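Local atomic coordinates of putative sugar binding protein (PDB entry 3KEZ), a protein that probably binds sugars or other nutrients at the bacterial outer membrane, as a calcium-binding member of the SusD family. Residues Gly352-Ala355 against Lys356-Tyr360; Ala222-Gly225 against Ala226-Gly230. All coordinates share one frame; numbering follows the deposited sequence. Where two conformers were deposited one is given.

How the contacts relate
Contacts 1 and 2 lie at ends of opposite kind on two different helices: residues 352-360 open helix 354-368, whereas residues 222-230 close helix 212-229. Contact 2 comes first along the chain, and the two centres lie about 19 Å apart on the same side of the chain's centre. Helix 337-350 is their common neighbour, touched by side chains of both. The contacts also meet directly, where Tyr360 CE1 packs 3.5 Å from Ile223 CD1, and Glu220 of helix 212-229 forms a salt bridge with Lys356 and a hydrogen bond with the Tyr360 hydroxyl. Together they illustrate how capping sets one helix start and another's end, while side chains tie these ends to neighbours in the helix-rich SusD fold.

Contact 1 of 2, residues Gly352-Ala355 against Lys356-Tyr360; sequences GDNA and KAVKY
Asp353 and Lys356 meet at the N-terminus of helix 354-368, where Asp353 is the N-cap. Its carboxylate reaches forward to the first turn, with CG anti to the backbone N (chi1 -171°), and OD1 accepts from Lys356 N at 3.2 Å. The N-H comes from well above the carboxylate plane, 63° out of it, but points fairly straight at the oxygen. One of the amides that the first turn leaves without a helical carbonyl is thereby satisfied.

Lys356 contributes its aliphatic chain as well. Its CB lies 3.4 Å from Asp353 CG, and a bend at chi3 (-83°) brings CE alongside OD2. Lys356 NZ stays 4.3 Å from Asp353 OD2, beyond salt-bridge range, and is paired instead with Glu220 of helix 212-229.

Ala355 contributes mainly through its backbone, its O accepting from Lys359 N. Regular helical bonding has already begun with Ala357 N to Asp353 O and Val358 N to Asn354 O. Just upstream, Gly352 is the C-prime residue of the Schellman motif that ends helix 337-350, which makes this a tight helix-to-helix junction. A water joins the two charged side chains, donating to Asp353 OD2 at 2.7 Å and accepting a weak bond from Lys356 NZ at 3.1 Å.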
ATOM      1  N   GLY A 352      -1.524  25.188   3.115  1.00 12.72           N
ATOM      2  CA  GLY A 352      -2.338  26.375   3.070  1.00 13.26           C
ATOM      3  C   GLY A 352      -2.663  26.826   1.663  1.00 10.52           C
ATOM      4  O   GLY A 352      -2.921  28.003   1.443  1.00 10.73           O
ATOM      5  N   ASP A 353      -2.602  25.922   0.696  1.00  9.87           N
ATOM      6  CA  ASP A 353      -2.877  26.313  -0.716  1.00  9.23           C
ATOM      7  C   ASP A 353      -4.223  25.722  -1.081  1.00  9.17           C
ATOM      8  O   ASP A 353      -4.305  24.612  -1.599  1.00  8.65           O
ATOM      9  CB  ASP A 353      -1.784  25.837  -1.666  1.00  9.19           C
ATOM     10  CG  ASP A 353      -1.939  26.420  -3.074  1.00 13.36           C
ATOM     11  OD1 ASP A 353      -3.034  26.898  -3.413  1.00 10.54           O
ATOM     12  OD2 ASP A 353      -0.971  26.367  -3.854  1.00 14.42           O
ATOM     13  N   ASN A 354      -5.295  26.444  -0.747  1.00  9.88           N
ATOM     14  CA  ASN A 354      -6.619  25.911  -0.962  1.00  8.10           C
ATOM     15  C   ASN A 354      -6.947  25.717  -2.429  1.00  8.72           C
ATOM     16  O   ASN A 354      -7.575  24.713  -2.791  1.00  8.78           O
ATOM     17  CB  ASN A 354      -7.675  26.784  -0.322  1.00  6.72           C
ATOM     18  CG  ASN A 354      -9.008  26.091  -0.284  1.00  7.61           C
ATOM     19  OD1 ASN A 354      -9.137  24.987   0.269  1.00  8.55           O
ATOM     20  ND2 ASN A 354      -9.993  26.692  -0.918  1.00  2.14           N
ATOM     21  N   ALA A 355      -6.506  26.655  -3.257  1.00  9.06           N
ATOM     22  CA  ALA A 355      -6.736  26.614  -4.712  1.00 10.27           C
ATOM     23  C   ALA A 355      -6.264  25.316  -5.318  1.00  9.16           C
ATOM     24  O   ALA A 355      -6.962  24.688  -6.120  1.00  9.61           O
ATOM     25  CB  ALA A 355      -6.068  27.810  -5.419  1.00 10.57           C
ATOM     26  N   LYS A 356      -5.071  24.932  -4.904  1.00 11.86           N
ATOM     27  CA  LYS A 356      -4.415  23.728  -5.365  1.00 11.78           C
ATOM     28  C   LYS A 356      -5.087  22.497  -4.786  1.00  8.73           C
ATOM     29  O   LYS A 356      -5.260  21.524  -5.494  1.00  8.68           O
ATOM     30  CB  LYS A 356      -2.928  23.749  -4.970  1.00 13.82           C
ATOM     31  CG  LYS A 356      -2.072  22.832  -5.813  1.00 20.17           C
ATOM     32  CD  LYS A 356      -0.552  22.930  -5.497  1.00 16.03           C
ATOM     33  CE  LYS A 356       0.105  24.086  -6.202  1.00 11.00           C
ATOM     34  NZ  LYS A 356       1.602  23.893  -6.301  1.00 17.74           N
ATOM     35  N   ALA A 357      -5.490  22.546  -3.511  1.00  8.69           N
ATOM     36  CA  ALA A 357      -6.215  21.426  -2.921  1.00 10.36           C
ATOM     37  C   ALA A 357      -7.512  21.162  -3.667  1.00 10.49           C
ATOM     38  O   ALA A 357      -7.804  20.003  -3.979  1.00 14.10           O
ATOM     39  CB  ALA A 357      -6.498  21.660  -1.462  1.00 11.45           C
ATOM     40  N   VAL A 358      -8.282  22.216  -3.920  1.00  8.17           N
ATOM     41  CA  VAL A 358      -9.512  22.116  -4.694  1.00  7.96           C
ATOM     42  C   VAL A 358      -9.236  21.553  -6.107  1.00  8.26           C
ATOM     43  O   VAL A 358      -9.962  20.664  -6.541  1.00  9.65           O
ATOM     44  CB  VAL A 358     -10.242  23.451  -4.775  1.00 11.71           C
ATOM     45  CG1 VAL A 358     -11.320  23.477  -5.897  1.00  5.60           C
ATOM     46  CG2 VAL A 358     -10.853  23.801  -3.415  1.00  6.58           C
ATOM     47  N   LYS A 359      -8.177  22.023  -6.777  1.00  8.36           N
ATOM     48  CA  LYS A 359      -7.821  21.529  -8.113  1.00 11.07           C
ATOM     49  C   LYS A 359      -7.660  20.009  -8.098  1.00 11.65           C
ATOM     50  O   LYS A 359      -8.336  19.272  -8.837  1.00  8.98           O
ATOM     51  CB  LYS A 359      -6.535  22.195  -8.591  1.00 13.31           C
ATOM     52  CG  LYS A 359      -6.129  21.829 -10.050  1.00 23.91           C
ATOM     53  CD  LYS A 359      -4.667  22.221 -10.335  1.00 26.33           C
ATOM     54  CE  LYS A 359      -3.947  21.202 -11.278  1.00 33.77           C
ATOM     55  NZ  LYS A 359      -2.555  21.667 -11.664  1.00 33.32           N
ATOM     56  N   TYR A 360      -6.800  19.515  -7.214  1.00 12.43           N
ATOM     57  CA  TYR A 360      -6.487  18.081  -7.217  1.00 11.00           C
ATOM     58  C   TYR A 360      -7.643  17.251  -6.681  1.00 11.58           C
ATOM     59  O   TYR A 360      -7.997  16.197  -7.247  1.00  9.93           O
ATOM     60  CB  TYR A 360      -5.178  17.814  -6.477  1.00 11.19           C
ATOM     61  CG  TYR A 360      -3.980  18.330  -7.252  1.00  8.73           C
ATOM     62  CD1 TYR A 360      -3.575  17.684  -8.426  1.00 11.59           C
ATOM     63  CD2 TYR A 360      -3.230  19.422  -6.823  1.00  9.18           C
ATOM     64  CE1 TYR A 360      -2.489  18.104  -9.136  1.00 16.66           C
ATOM     65  CE2 TYR A 360      -2.114  19.866  -7.572  1.00 15.90           C
ATOM     66  CZ  TYR A 360      -1.768  19.195  -8.725  1.00 13.38           C
ATOM     67  OH  TYR A 360      -0.678  19.549  -9.493  1.00 12.68           O
TER
HETATM   68  O   HOH W   1       1.516  25.291  -3.530  1.00 14.60           O

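Contact 2 of 2, residues Ala222-Gly225 against Ala226-Gly230; sequences AIKG and AEKEG
The last turns of helix 212-229, closed by a Schellman motif at Gly230, hold two pairs of side chains four residues apart: Ile223 with Glu227, and Lys224 with Lys228. Four successive backbone bonds carry the helix through this region, from Ala226 N to Ala222 O as far as Glu229 N to Gly225 O. Gly230 then leaves helical geometry with positive phi (105°), and its N turns back to Glu227 O at 3.0 Å.

On the side facing helix 337-350, Ile223 and Glu227 run side by side. Ile223 CG2 sits over one face of the Glu227 carboxylate, nearly above CD at 3.6 Å and about equally far from both oxygens. The first torsion of Glu227 (chi1 -63°) lays its CG against Ile223 O, and the extended chain beyond carries the carboxylate to the Ile223 methyl. OE2 is hydrogen-bonded to Tyr341 OH of helix 337-350, whose Ala340 and Tyr341 also touch Ile223.

The exposed lysines likewise project the same way. Lys224 was modelled in two conformers; in one of them its CE lies 3.6 Å from Lys228 CE, a proximity that is therefore tentative.

Gly225 O has a second donor besides the amide of Glu229: a water gives it a hydrogen bond at 2.7 Å and another to Glu229 OE1 at 3.0 Å. The Ala226 methyl touches both Trp196 of helix 195-209 and Leu337 of helix 337-350.

Chemically, the two pairs lie on adjacent faces of the helix and differ in kind: any repulsion between the lysines is uncertain, whereas Glu227 combines a van der Waals contact between its carboxylate and the Ile223 methyl with a hydrogen bond to Tyr341, tying this turn to the neighbouring helix 337-350.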
ATOM      1  N   ALA A 222       4.800  13.581  -9.960  1.00  9.44           N
ATOM      2  CA  ALA A 222       4.361  12.218 -10.306  1.00  9.33           C
ATOM      3  C   ALA A 222       3.219  12.297 -11.319  1.00  9.38           C
ATOM      4  O   ALA A 222       3.187  11.539 -12.314  1.00 11.22           O
ATOM      5  CB  ALA A 222       3.901  11.464  -9.090  1.00  5.07           C
ATOM      6  N   ILE A 223       2.287  13.205 -11.069  1.00 10.67           N
ATOM      7  CA  ILE A 223       1.125  13.394 -11.954  1.00 11.51           C
ATOM      8  C   ILE A 223       1.537  13.908 -13.324  1.00 10.23           C
ATOM      9  O   ILE A 223       1.120  13.350 -14.339  1.00 13.50           O
ATOM     10  CB  ILE A 223       0.041  14.351 -11.331  1.00 10.25           C
ATOM     11  CG1 ILE A 223      -0.606  13.732 -10.082  1.00 12.82           C
ATOM     12  CG2 ILE A 223      -1.056  14.725 -12.385  1.00 10.81           C
ATOM     13  CD1 ILE A 223      -1.249  14.778  -9.149  1.00 10.22           C
ATOM     14  N   LYS A 224       2.333  14.978 -13.346  1.00 13.13           N
ATOM     15  CA  LYS A 224       2.735  15.624 -14.598  0.50 11.69           C
ATOM     16  C   LYS A 224       3.506  14.637 -15.487  1.00 11.36           C
ATOM     17  O   LYS A 224       3.265  14.559 -16.701  1.00 10.93           O
ATOM     18  CB  LYS A 224       3.562  16.898 -14.330  0.50 11.94           C
ATOM     19  CG  LYS A 224       4.332  17.452 -15.539  0.50 13.60           C
ATOM     20  CD  LYS A 224       4.830  18.873 -15.312  0.50 15.55           C
ATOM     21  CE  LYS A 224       5.755  19.330 -16.449  0.50 17.57           C
ATOM     22  NZ  LYS A 224       6.016  20.799 -16.395  0.50 16.80           N
ATOM     23  N   GLY A 225       4.428  13.905 -14.880  1.00 13.58           N
ATOM     24  CA  GLY A 225       5.212  12.903 -15.599  1.00 12.50           C
ATOM     25  C   GLY A 225       4.413  11.707 -16.095  1.00  9.41           C
ATOM     26  O   GLY A 225       4.553  11.303 -17.255  1.00  7.42           O
ATOM     27  N   ALA A 226       3.586  11.126 -15.220  1.00  9.76           N
ATOM     28  CA  ALA A 226       2.759   9.966 -15.601  1.00  9.61           C
ATOM     29  C   ALA A 226       1.801  10.367 -16.711  1.00 12.73           C
ATOM     30  O   ALA A 226       1.640   9.637 -17.706  1.00 13.45           O
ATOM     31  CB  ALA A 226       1.971   9.403 -14.428  1.00  6.49           C
ATOM     32  N   GLU A 227       1.165  11.524 -16.575  1.00 10.86           N
ATOM     33  CA  GLU A 227       0.219  11.940 -17.626  1.00 11.95           C
ATOM     34  C   GLU A 227       0.939  12.259 -18.961  1.00 11.25           C
ATOM     35  O   GLU A 227       0.419  11.921 -20.021  1.00 11.53           O
ATOM     36  CB  GLU A 227      -0.732  13.041 -17.131  1.00 12.70           C
ATOM     37  CG  GLU A 227      -1.639  12.510 -15.955  1.00  9.74           C
ATOM     38  CD  GLU A 227      -2.608  13.517 -15.416  1.00 12.65           C
ATOM     39  OE1 GLU A 227      -2.527  14.701 -15.833  1.00 14.37           O
ATOM     40  OE2 GLU A 227      -3.478  13.117 -14.600  1.00 15.05           O
ATOM     41  N   LYS A 228       2.137  12.852 -18.933  1.00 11.08           N
ATOM     42  CA  LYS A 228       2.912  12.987 -20.196  1.00 14.29           C
ATOM     43  C   LYS A 228       3.193  11.618 -20.819  1.00 12.61           C
ATOM     44  O   LYS A 228       3.279  11.474 -22.019  1.00 10.07           O
ATOM     45  CB  LYS A 228       4.272  13.643 -19.979  1.00 17.45           C
ATOM     46  CG  LYS A 228       4.268  15.137 -19.744  1.00 27.89           C
ATOM     47  CD  LYS A 228       5.679  15.763 -19.863  1.00 34.55           C
ATOM     48  CE  LYS A 228       5.672  17.206 -19.318  1.00 41.19           C
ATOM     49  NZ  LYS A 228       6.359  18.187 -20.228  1.00 41.56           N
ATOM     50  N   GLU A 229       3.381  10.622 -19.976  1.00 13.37           N
ATOM     51  CA  GLU A 229       3.630   9.262 -20.428  1.00 12.86           C
ATOM     52  C   GLU A 229       2.355   8.552 -20.941  1.00 14.55           C
ATOM     53  O   GLU A 229       2.455   7.503 -21.584  1.00 18.10           O
ATOM     54  CB  GLU A 229       4.327   8.492 -19.303  1.00 13.79           C
ATOM     55  CG  GLU A 229       5.141   7.335 -19.748  1.00 17.60           C
ATOM     56  CD  GLU A 229       6.252   7.735 -20.691  1.00 25.38           C
ATOM     57  OE1 GLU A 229       6.706   8.897 -20.598  1.00 20.51           O
ATOM     58  OE2 GLU A 229       6.656   6.888 -21.522  1.00 19.01           O
ATOM     59  N   GLY A 230       1.173   9.133 -20.706  1.00 12.48           N
ATOM     60  CA  GLY A 230      -0.098   8.612 -21.223  1.00 12.71           C
ATOM     61  C   GLY A 230      -0.981   7.919 -20.203  1.00 14.21           C
ATOM     62  O   GLY A 230      -2.064   7.400 -20.522  1.00 14.13           O
TER
HETATM   63  O   HOH W   2       6.662  11.413 -18.892  1.00 24.05           O